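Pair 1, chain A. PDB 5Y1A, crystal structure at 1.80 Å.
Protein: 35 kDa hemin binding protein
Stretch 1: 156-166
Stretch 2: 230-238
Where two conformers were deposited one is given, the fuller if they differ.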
# COMPACT_ATOMS: atom_id res chain seq x y z
N THR A 156 -12.15 0.81 -12.20
CA THR A 156 -13.27 0.53 -11.31
C THR A 156 -12.79 -0.47 -10.26
O THR A 156 -11.70 -1.03 -10.40
CB THR A 156 -14.48 -0.06 -12.09
OG1 THR A 156 -14.21 -1.42 -12.44
CG2 THR A 156 -14.79 0.76 -13.37
N PRO A 157 -13.58 -0.69 -9.19
CA PRO A 157 -13.14 -1.59 -8.12
C PRO A 157 -12.85 -3.03 -8.56
O PRO A 157 -12.10 -3.76 -7.87
CB PRO A 157 -14.31 -1.53 -7.14
CG PRO A 157 -14.88 -0.12 -7.37
CD PRO A 157 -14.87 -0.06 -8.87
N GLU A 158 -13.39 -3.45 -9.71
CA GLU A 158 -13.14 -4.81 -10.19
C GLU A 158 -12.07 -4.91 -11.29
O GLU A 158 -11.91 -5.95 -11.94
CB GLU A 158 -14.44 -5.51 -10.61
CG GLU A 158 -15.22 -6.11 -9.43
CD GLU A 158 -14.40 -7.10 -8.61
OE1 GLU A 158 -14.26 -6.89 -7.38
OE2 GLU A 158 -13.88 -8.07 -9.19
N ASP A 159 -11.34 -3.81 -11.47
CA ASP A 159 -10.13 -3.80 -12.28
C ASP A 159 -8.90 -3.95 -11.40
O ASP A 159 -8.94 -3.55 -10.25
CB ASP A 159 -10.01 -2.49 -13.04
CG ASP A 159 -11.09 -2.33 -14.09
OD1 ASP A 159 -11.16 -3.18 -15.01
OD2 ASP A 159 -11.83 -1.33 -14.00
N VAL A 160 -7.85 -4.54 -11.95
CA VAL A 160 -6.56 -4.58 -11.24
C VAL A 160 -5.84 -3.24 -11.37
O VAL A 160 -6.05 -2.49 -12.32
CB VAL A 160 -5.66 -5.77 -11.71
CG1 VAL A 160 -6.42 -7.08 -11.49
CG2 VAL A 160 -5.28 -5.63 -13.17
N CYS A 161 -5.01 -2.95 -10.37
CA CYS A 161 -3.98 -1.94 -10.48
C CYS A 161 -2.69 -2.68 -10.79
O CYS A 161 -2.61 -3.90 -10.64
CB CYS A 161 -3.84 -1.20 -9.14
SG CYS A 161 -5.31 -0.30 -8.66
N THR A 162 -1.68 -1.97 -11.23
CA THR A 162 -0.37 -2.59 -11.45
C THR A 162 0.73 -1.76 -10.77
O THR A 162 0.58 -0.55 -10.56
CB THR A 162 -0.05 -2.75 -12.97
OG1 THR A 162 0.34 -1.48 -13.51
CG2 THR A 162 -1.28 -3.29 -13.73
N ALA A 163 1.83 -2.42 -10.45
CA ALA A 163 2.97 -1.76 -9.85
C ALA A 163 4.21 -2.43 -10.43
O ALA A 163 4.37 -3.66 -10.35
CB ALA A 163 2.93 -1.90 -8.32
N THR A 164 5.05 -1.63 -11.06
CA THR A 164 6.30 -2.14 -11.60
C THR A 164 7.43 -1.54 -10.77
O THR A 164 7.55 -0.31 -10.67
CB THR A 164 6.44 -1.78 -13.08
OG1 THR A 164 5.33 -2.31 -13.79
CG2 THR A 164 7.72 -2.38 -13.65
N PHE A 165 8.23 -2.42 -10.16
CA PHE A 165 9.32 -2.02 -9.29
C PHE A 165 10.60 -2.33 -10.01
O PHE A 165 10.84 -3.48 -10.38
CB PHE A 165 9.31 -2.82 -7.98
CG PHE A 165 7.98 -2.83 -7.30
CD1 PHE A 165 7.42 -1.64 -6.87
CD2 PHE A 165 7.24 -4.00 -7.18
CE1 PHE A 165 6.18 -1.63 -6.25
CE2 PHE A 165 5.99 -3.99 -6.55
CZ PHE A 165 5.46 -2.79 -6.11
N THR A 166 11.39 -1.30 -10.26
CA THR A 166 12.64 -1.47 -10.97
C THR A 166 13.72 -0.82 -10.14
O THR A 166 13.50 0.23 -9.54
CB THR A 166 12.62 -0.79 -12.38
OG1 THR A 166 12.30 0.60 -12.23
CG2 THR A 166 11.57 -1.47 -13.29
N THR A 230 13.70 -6.17 -11.84
CA THR A 230 12.35 -5.73 -12.18
C THR A 230 11.37 -6.74 -11.59
O THR A 230 11.54 -7.94 -11.79
CB THR A 230 12.11 -5.65 -13.71
OG1 THR A 230 13.04 -4.75 -14.31
CG2 THR A 230 10.69 -5.14 -14.00
N ILE A 231 10.38 -6.24 -10.86
CA ILE A 231 9.27 -7.07 -10.36
C ILE A 231 7.99 -6.33 -10.75
O ILE A 231 7.90 -5.13 -10.53
CB ILE A 231 9.31 -7.25 -8.80
CG1 ILE A 231 10.43 -8.24 -8.44
CG2 ILE A 231 7.94 -7.72 -8.24
CD1 ILE A 231 10.37 -8.82 -7.03
N LYS A 232 7.02 -7.05 -11.33
CA LYS A 232 5.74 -6.44 -11.67
C LYS A 232 4.62 -7.15 -10.92
O LYS A 232 4.56 -8.40 -10.88
CB LYS A 232 5.47 -6.47 -13.20
CG LYS A 232 4.14 -5.78 -13.58
CD LYS A 232 3.91 -5.73 -15.12
CE LYS A 232 2.77 -4.78 -15.47
NZ LYS A 232 2.14 -5.15 -16.79
N LYS A 233 3.72 -6.38 -10.32
CA LYS A 233 2.55 -6.96 -9.65
C LYS A 233 1.27 -6.42 -10.31
O LYS A 233 1.22 -5.29 -10.78
CB LYS A 233 2.53 -6.58 -8.16
CG LYS A 233 3.73 -7.13 -7.37
CD LYS A 233 3.55 -8.61 -7.09
CE LYS A 233 4.70 -9.12 -6.15
NZ LYS A 233 4.45 -10.57 -5.86
N GLU A 234 0.22 -7.24 -10.30
CA GLU A 234 -1.08 -6.84 -10.82
C GLU A 234 -2.13 -7.34 -9.84
O GLU A 234 -2.35 -8.57 -9.73
CB GLU A 234 -1.28 -7.42 -12.23
CG GLU A 234 -2.65 -7.19 -12.82
CD GLU A 234 -2.84 -7.85 -14.18
OE1 GLU A 234 -3.57 -8.87 -14.26
OE2 GLU A 234 -2.26 -7.35 -15.16
N PHE A 235 -2.78 -6.40 -9.13
CA PHE A 235 -3.61 -6.71 -7.95
C PHE A 235 -4.92 -5.91 -7.92
O PHE A 235 -4.93 -4.72 -8.22
CB PHE A 235 -2.81 -6.40 -6.66
CG PHE A 235 -2.25 -4.97 -6.60
CD1 PHE A 235 -2.91 -3.97 -5.89
CD2 PHE A 235 -1.07 -4.64 -7.28
CE1 PHE A 235 -2.43 -2.66 -5.86
CE2 PHE A 235 -0.56 -3.33 -7.26
CZ PHE A 235 -1.23 -2.32 -6.55
N LYS A 236 -6.00 -6.57 -7.52
CA LYS A 236 -7.29 -5.92 -7.21
C LYS A 236 -7.28 -5.42 -5.76
O LYS A 236 -6.95 -6.18 -4.85
CB LYS A 236 -8.41 -6.95 -7.38
CG LYS A 236 -9.80 -6.51 -6.92
CD LYS A 236 -10.88 -7.57 -7.27
CE LYS A 236 -10.55 -8.33 -8.56
NZ LYS A 236 -11.69 -9.05 -9.24
N LEU A 237 -7.66 -4.17 -5.53
CA LEU A 237 -7.71 -3.66 -4.14
C LEU A 237 -8.64 -4.54 -3.30
O LEU A 237 -9.73 -4.89 -3.75
CB LEU A 237 -8.15 -2.20 -4.07
CG LEU A 237 -7.24 -1.17 -4.76
CD1 LEU A 237 -7.74 0.24 -4.47
CD2 LEU A 237 -5.79 -1.29 -4.29
N ASP A 238 -8.16 -4.92 -2.12
CA ASP A 238 -8.86 -5.83 -1.20
C ASP A 238 -10.00 -5.13 -0.44
O ASP A 238 -9.97 -5.00 0.78
CB ASP A 238 -7.85 -6.38 -0.18
CG ASP A 238 -7.07 -7.61 -0.69
OD1 ASP A 238 -7.38 -8.14 -1.79
OD2 ASP A 238 -6.15 -8.06 0.07
O HOH W 1 -11.64 -3.26 -5.18
O HOH W 2 -8.78 -2.63 -7.78

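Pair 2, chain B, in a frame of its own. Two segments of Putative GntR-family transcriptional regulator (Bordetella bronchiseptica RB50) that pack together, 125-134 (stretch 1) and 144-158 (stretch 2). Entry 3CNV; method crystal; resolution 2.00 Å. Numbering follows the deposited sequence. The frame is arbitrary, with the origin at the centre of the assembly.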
# COMPACT_ATOMS: atom_id res chain seq x y z
N GLY B 125 25.33 6.34 -18.36
CA GLY B 125 24.40 7.45 -18.60
C GLY B 125 22.97 7.01 -18.81
O GLY B 125 22.04 7.80 -18.67
N ARG B 126 22.79 5.73 -19.11
CA ARG B 126 21.44 5.13 -19.33
C ARG B 126 20.54 5.35 -18.11
O ARG B 126 20.97 5.14 -16.95
CB ARG B 126 21.56 3.64 -19.59
CG ARG B 126 20.32 2.83 -19.61
CD ARG B 126 19.43 3.16 -20.77
NE ARG B 126 19.67 2.20 -21.80
CZ ARG B 126 18.80 1.30 -22.22
NH1 ARG B 126 17.55 1.29 -21.78
NH2 ARG B 126 19.17 0.47 -23.14
N PRO B 127 19.30 5.83 -18.34
CA PRO B 127 18.49 6.02 -17.11
C PRO B 127 18.05 4.69 -16.48
O PRO B 127 17.65 3.72 -17.20
CB PRO B 127 17.27 6.77 -17.62
CG PRO B 127 17.68 7.43 -18.82
CD PRO B 127 18.71 6.53 -19.50
N LEU B 128 18.22 4.64 -15.16
CA LEU B 128 17.87 3.48 -14.32
C LEU B 128 16.97 3.99 -13.19
O LEU B 128 17.03 5.19 -12.78
CB LEU B 128 19.11 2.82 -13.69
CG LEU B 128 20.24 2.40 -14.61
CD1 LEU B 128 21.48 1.85 -13.78
CD2 LEU B 128 19.73 1.34 -15.63
N LEU B 129 16.12 3.10 -12.75
CA LEU B 129 15.23 3.31 -11.57
C LEU B 129 16.00 2.83 -10.34
O LEU B 129 16.44 1.69 -10.24
CB LEU B 129 13.93 2.59 -11.69
CG LEU B 129 12.95 2.69 -10.50
CD1 LEU B 129 12.44 4.13 -10.32
CD2 LEU B 129 11.83 1.72 -10.59
N GLN B 130 16.26 3.77 -9.45
CA GLN B 130 16.92 3.44 -8.18
C GLN B 130 15.86 3.32 -7.10
O GLN B 130 15.02 4.21 -6.89
CB GLN B 130 18.02 4.43 -7.83
CG GLN B 130 18.66 4.23 -6.44
CD GLN B 130 19.87 5.15 -6.21
OE1 GLN B 130 20.86 5.07 -6.92
NE2 GLN B 130 19.76 6.06 -5.28
N VAL B 131 15.86 2.17 -6.46
CA VAL B 131 14.95 1.83 -5.36
C VAL B 131 15.83 1.62 -4.10
O VAL B 131 16.53 0.63 -3.93
CB VAL B 131 14.09 0.56 -5.63
CG1 VAL B 131 13.09 0.30 -4.44
CG2 VAL B 131 13.29 0.66 -7.02
N ASP B 132 15.79 2.60 -3.20
CA ASP B 132 16.47 2.46 -1.92
C ASP B 132 15.49 1.99 -0.83
O ASP B 132 14.55 2.69 -0.49
CB ASP B 132 17.10 3.82 -1.51
CG ASP B 132 18.34 4.18 -2.34
OD1 ASP B 132 19.18 3.28 -2.59
OD2 ASP B 132 18.46 5.34 -2.81
N ARG B 133 15.74 0.82 -0.26
CA ARG B 133 14.81 0.15 0.67
C ARG B 133 15.43 -0.06 2.06
O ARG B 133 16.60 -0.45 2.19
CB ARG B 133 14.44 -1.21 0.09
CG ARG B 133 13.39 -1.98 0.88
CD ARG B 133 13.13 -3.36 0.38
NE ARG B 133 12.71 -3.33 -1.01
CZ ARG B 133 12.87 -4.27 -1.93
NH1 ARG B 133 13.47 -5.39 -1.66
NH2 ARG B 133 12.41 -4.04 -3.14
N ILE B 134 14.66 0.19 3.09
CA ILE B 134 14.94 -0.38 4.39
C ILE B 134 13.79 -1.29 4.77
O ILE B 134 12.67 -0.87 4.71
CB ILE B 134 15.12 0.73 5.46
CG1 ILE B 134 16.11 1.80 5.00
CG2 ILE B 134 15.47 0.10 6.81
CD1 ILE B 134 16.10 3.12 5.93
N GLU B 144 17.51 -4.90 7.11
CA GLU B 144 18.12 -4.86 5.77
C GLU B 144 17.99 -3.51 5.16
O GLU B 144 16.94 -2.85 5.25
CB GLU B 144 17.43 -5.83 4.78
CG GLU B 144 18.11 -5.88 3.41
CD GLU B 144 17.21 -6.43 2.30
OE1 GLU B 144 16.00 -6.05 2.27
OE2 GLU B 144 17.74 -7.23 1.47
N VAL B 145 19.10 -3.16 4.51
CA VAL B 145 19.20 -2.04 3.60
C VAL B 145 19.49 -2.59 2.24
O VAL B 145 20.40 -3.38 2.07
CB VAL B 145 20.29 -1.01 3.96
CG1 VAL B 145 20.40 0.10 2.82
CG2 VAL B 145 20.00 -0.31 5.30
N ARG B 146 18.67 -2.23 1.28
CA ARG B 146 18.94 -2.68 -0.08
C ARG B 146 18.77 -1.51 -1.06
O ARG B 146 17.75 -0.79 -1.01
CB ARG B 146 17.96 -3.84 -0.44
CG ARG B 146 18.16 -4.43 -1.84
CD ARG B 146 17.17 -5.55 -2.19
NE ARG B 146 17.18 -6.67 -1.26
CZ ARG B 146 16.61 -7.85 -1.46
NH1 ARG B 146 15.85 -8.07 -2.53
NH2 ARG B 146 16.74 -8.79 -0.52
N ARG B 147 19.78 -1.31 -1.92
CA ARG B 147 19.71 -0.42 -3.01
C ARG B 147 19.71 -1.17 -4.32
O ARG B 147 20.66 -1.91 -4.67
CB ARG B 147 20.86 0.55 -3.06
CG ARG B 147 20.71 1.41 -4.32
CD ARG B 147 21.88 2.39 -4.54
NE ARG B 147 23.14 1.90 -4.00
CZ ARG B 147 24.01 1.11 -4.64
NH1 ARG B 147 23.77 0.67 -5.86
NH2 ARG B 147 25.14 0.76 -4.03
N GLY B 148 18.59 -1.00 -5.03
CA GLY B 148 18.41 -1.63 -6.28
C GLY B 148 18.52 -0.64 -7.44
O GLY B 148 18.08 0.49 -7.38
N LEU B 149 19.10 -1.12 -8.51
CA LEU B 149 19.14 -0.34 -9.73
C LEU B 149 18.55 -1.22 -10.79
O LEU B 149 19.08 -2.29 -11.09
CB LEU B 149 20.59 0.11 -10.08
CG LEU B 149 21.24 1.21 -9.23
CD1 LEU B 149 22.77 1.05 -9.44
CD2 LEU B 149 20.74 2.67 -9.61
N TYR B 150 17.48 -0.70 -11.39
CA TYR B 150 16.62 -1.43 -12.29
C TYR B 150 16.68 -0.80 -13.65
O TYR B 150 16.54 0.41 -13.84
CB TYR B 150 15.15 -1.36 -11.84
CG TYR B 150 14.80 -2.00 -10.51
CD1 TYR B 150 15.53 -1.76 -9.35
CD2 TYR B 150 13.69 -2.79 -10.40
CE1 TYR B 150 15.14 -2.31 -8.11
CE2 TYR B 150 13.29 -3.37 -9.15
CZ TYR B 150 14.05 -3.13 -8.02
OH TYR B 150 13.63 -3.68 -6.84
N LEU B 151 16.86 -1.68 -14.62
CA LEU B 151 16.76 -1.28 -16.04
C LEU B 151 15.29 -1.55 -16.43
O LEU B 151 14.83 -2.66 -16.44
CB LEU B 151 17.68 -2.12 -16.90
CG LEU B 151 17.58 -1.88 -18.39
CD1 LEU B 151 18.11 -0.43 -18.65
CD2 LEU B 151 18.35 -2.97 -19.13
N THR B 152 14.56 -0.47 -16.65
CA THR B 152 13.12 -0.51 -16.85
C THR B 152 12.72 -0.41 -18.31
O THR B 152 11.73 0.21 -18.65
CB THR B 152 12.40 0.58 -16.00
OG1 THR B 152 12.90 1.86 -16.35
CG2 THR B 152 12.64 0.37 -14.60
N ASP B 153 13.48 -1.04 -19.18
CA ASP B 153 13.13 -0.99 -20.58
C ASP B 153 12.06 -2.03 -21.02
O ASP B 153 11.35 -1.83 -22.00
CB ASP B 153 14.40 -0.93 -21.50
CG ASP B 153 15.25 -2.21 -21.51
OD1 ASP B 153 16.04 -2.42 -22.50
OD2 ASP B 153 15.16 -2.98 -20.52
N HIS B 154 11.94 -3.13 -20.30
CA HIS B 154 10.99 -4.19 -20.66
C HIS B 154 10.12 -4.52 -19.47
O HIS B 154 9.24 -5.36 -19.54
CB HIS B 154 11.74 -5.45 -20.97
CG HIS B 154 12.58 -5.37 -22.21
ND1 HIS B 154 12.03 -5.19 -23.46
CD2 HIS B 154 13.91 -5.49 -22.40
CE1 HIS B 154 13.00 -5.19 -24.37
NE2 HIS B 154 14.15 -5.36 -23.74
N TYR B 155 10.40 -3.82 -18.39
CA TYR B 155 9.77 -4.05 -17.11
C TYR B 155 9.53 -2.66 -16.44
O TYR B 155 10.14 -1.63 -16.78
CB TYR B 155 10.63 -4.95 -16.23
CG TYR B 155 10.64 -6.44 -16.58
CD1 TYR B 155 9.85 -7.30 -15.91
CD2 TYR B 155 11.44 -6.94 -17.61
CE1 TYR B 155 9.82 -8.65 -16.25
CE2 TYR B 155 11.40 -8.29 -17.98
CZ TYR B 155 10.60 -9.13 -17.25
OH TYR B 155 10.51 -10.47 -17.53
N HIS B 156 8.52 -2.62 -15.60
CA HIS B 156 8.16 -1.44 -14.82
C HIS B 156 8.03 -1.87 -13.37
O HIS B 156 7.92 -3.06 -13.07
CB HIS B 156 6.85 -0.75 -15.36
CG HIS B 156 5.64 -1.65 -15.39
ND1 HIS B 156 5.35 -2.42 -16.49
CD2 HIS B 156 4.69 -1.93 -14.46
CE1 HIS B 156 4.27 -3.14 -16.24
NE2 HIS B 156 3.86 -2.89 -15.02
N TYR B 157 8.00 -0.88 -12.49
CA TYR B 157 7.67 -1.07 -11.07
C TYR B 157 6.17 -0.74 -10.89
O TYR B 157 5.74 0.34 -11.11
CB TYR B 157 8.58 -0.14 -10.23
CG TYR B 157 8.36 -0.05 -8.77
CD1 TYR B 157 9.35 -0.46 -7.91
CD2 TYR B 157 7.22 0.48 -8.24
CE1 TYR B 157 9.22 -0.41 -6.57
CE2 TYR B 157 7.04 0.54 -6.80
CZ TYR B 157 8.08 0.11 -5.99
OH TYR B 157 7.96 0.19 -4.60
N ARG B 158 5.43 -1.74 -10.48
CA ARG B 158 3.97 -1.69 -10.28
C ARG B 158 3.67 -1.28 -8.88
O ARG B 158 4.26 -1.80 -7.95
CB ARG B 158 3.31 -3.05 -10.59
CG ARG B 158 3.68 -4.15 -9.58
CD ARG B 158 3.04 -5.52 -9.93
NE ARG B 158 3.40 -6.59 -9.01
CZ ARG B 158 3.29 -6.56 -7.67
NH1 ARG B 158 2.89 -5.46 -6.99
NH2 ARG B 158 3.65 -7.64 -7.00
O HOH W 3 15.60 2.22 -17.33

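The sharpest difference lies at one pair of matched positions: where pair 1 carries Lys A233, pair 2 has Gly B148, and the aromatic ring two residues on turns differently in each. In pair 2, Tyr B150 takes chi1 m, and its ring lies back along its own strand, over Gly B148; a CB built on that glycine would sit 2.6 Å from Tyr B150 CE1, a clash. The ring thereby meets the residue across from the glycine, with Val B131 CG2 over its face, 3.7 Å from Tyr B150 CE1. In pair 1, Phe A235 takes chi1 p, and its ring reaches the opposite strand. Cys A161 CB lies over the ring face, 3.8 Å from Phe A235 CZ, while Ala A163 CB meets the ring edge, 3.9 Å from Phe A235 CE2. The small side chains of Cys A161 and Ala A163 match the larger Leu B129 and Val B131.

Beneath this the backbones are nearly the same, superposing to 0.6 Å over 14 residues. Each is an antiparallel strand pair held by six backbone hydrogen bonds, two at each of three residue pairs. Cys A161 with Phe A235 matches Leu B129 with Tyr B150, Ala A163 with Lys A233 matches Val B131 with Gly B148, and Phe A165 with Ile A231 matches Arg B133 with Arg B146.

That last pair, on the same face as the aromatic residues, is solved with opposite chemistry. Phe A165 CD2 packs 3.9 Å from Ile A231 CG2, an apolar contact. Arg B133 and Arg B146 instead bring like charges together, NH1 to NH1 at 3.7 Å; Glu B144 OE2 helps to balance them through a salt bridge to Arg B146 NH2 at 2.7 Å, and both guanidinium groups find further hydrogen bonds elsewhere in the structure.

On the other face, Thr A162, Thr A164 and Thr A166 match Gln B130, Asp B132 and Ile B134. Pair 2 ties two of these together along one strand, Gln B130 NE2 donating to Asp B132 OD2 at 2.9 Å.

Beyond the ladder, Lys A236 matches Leu B151. The lysine runs out to Glu A158, its NZ 2.4 Å from OE2 in a very short, hydrogen-bonded salt bridge, whereas Leu B151 CD1 packs 3.9 Å from Leu B128 CD2. Both pairs use water where the strands part: one joins Asp A159 O (2.6 Å) to Leu A237 N (2.9 Å), another Pro B127 O (2.5 Å) to Thr B152 N (3.0 Å), at matched positions.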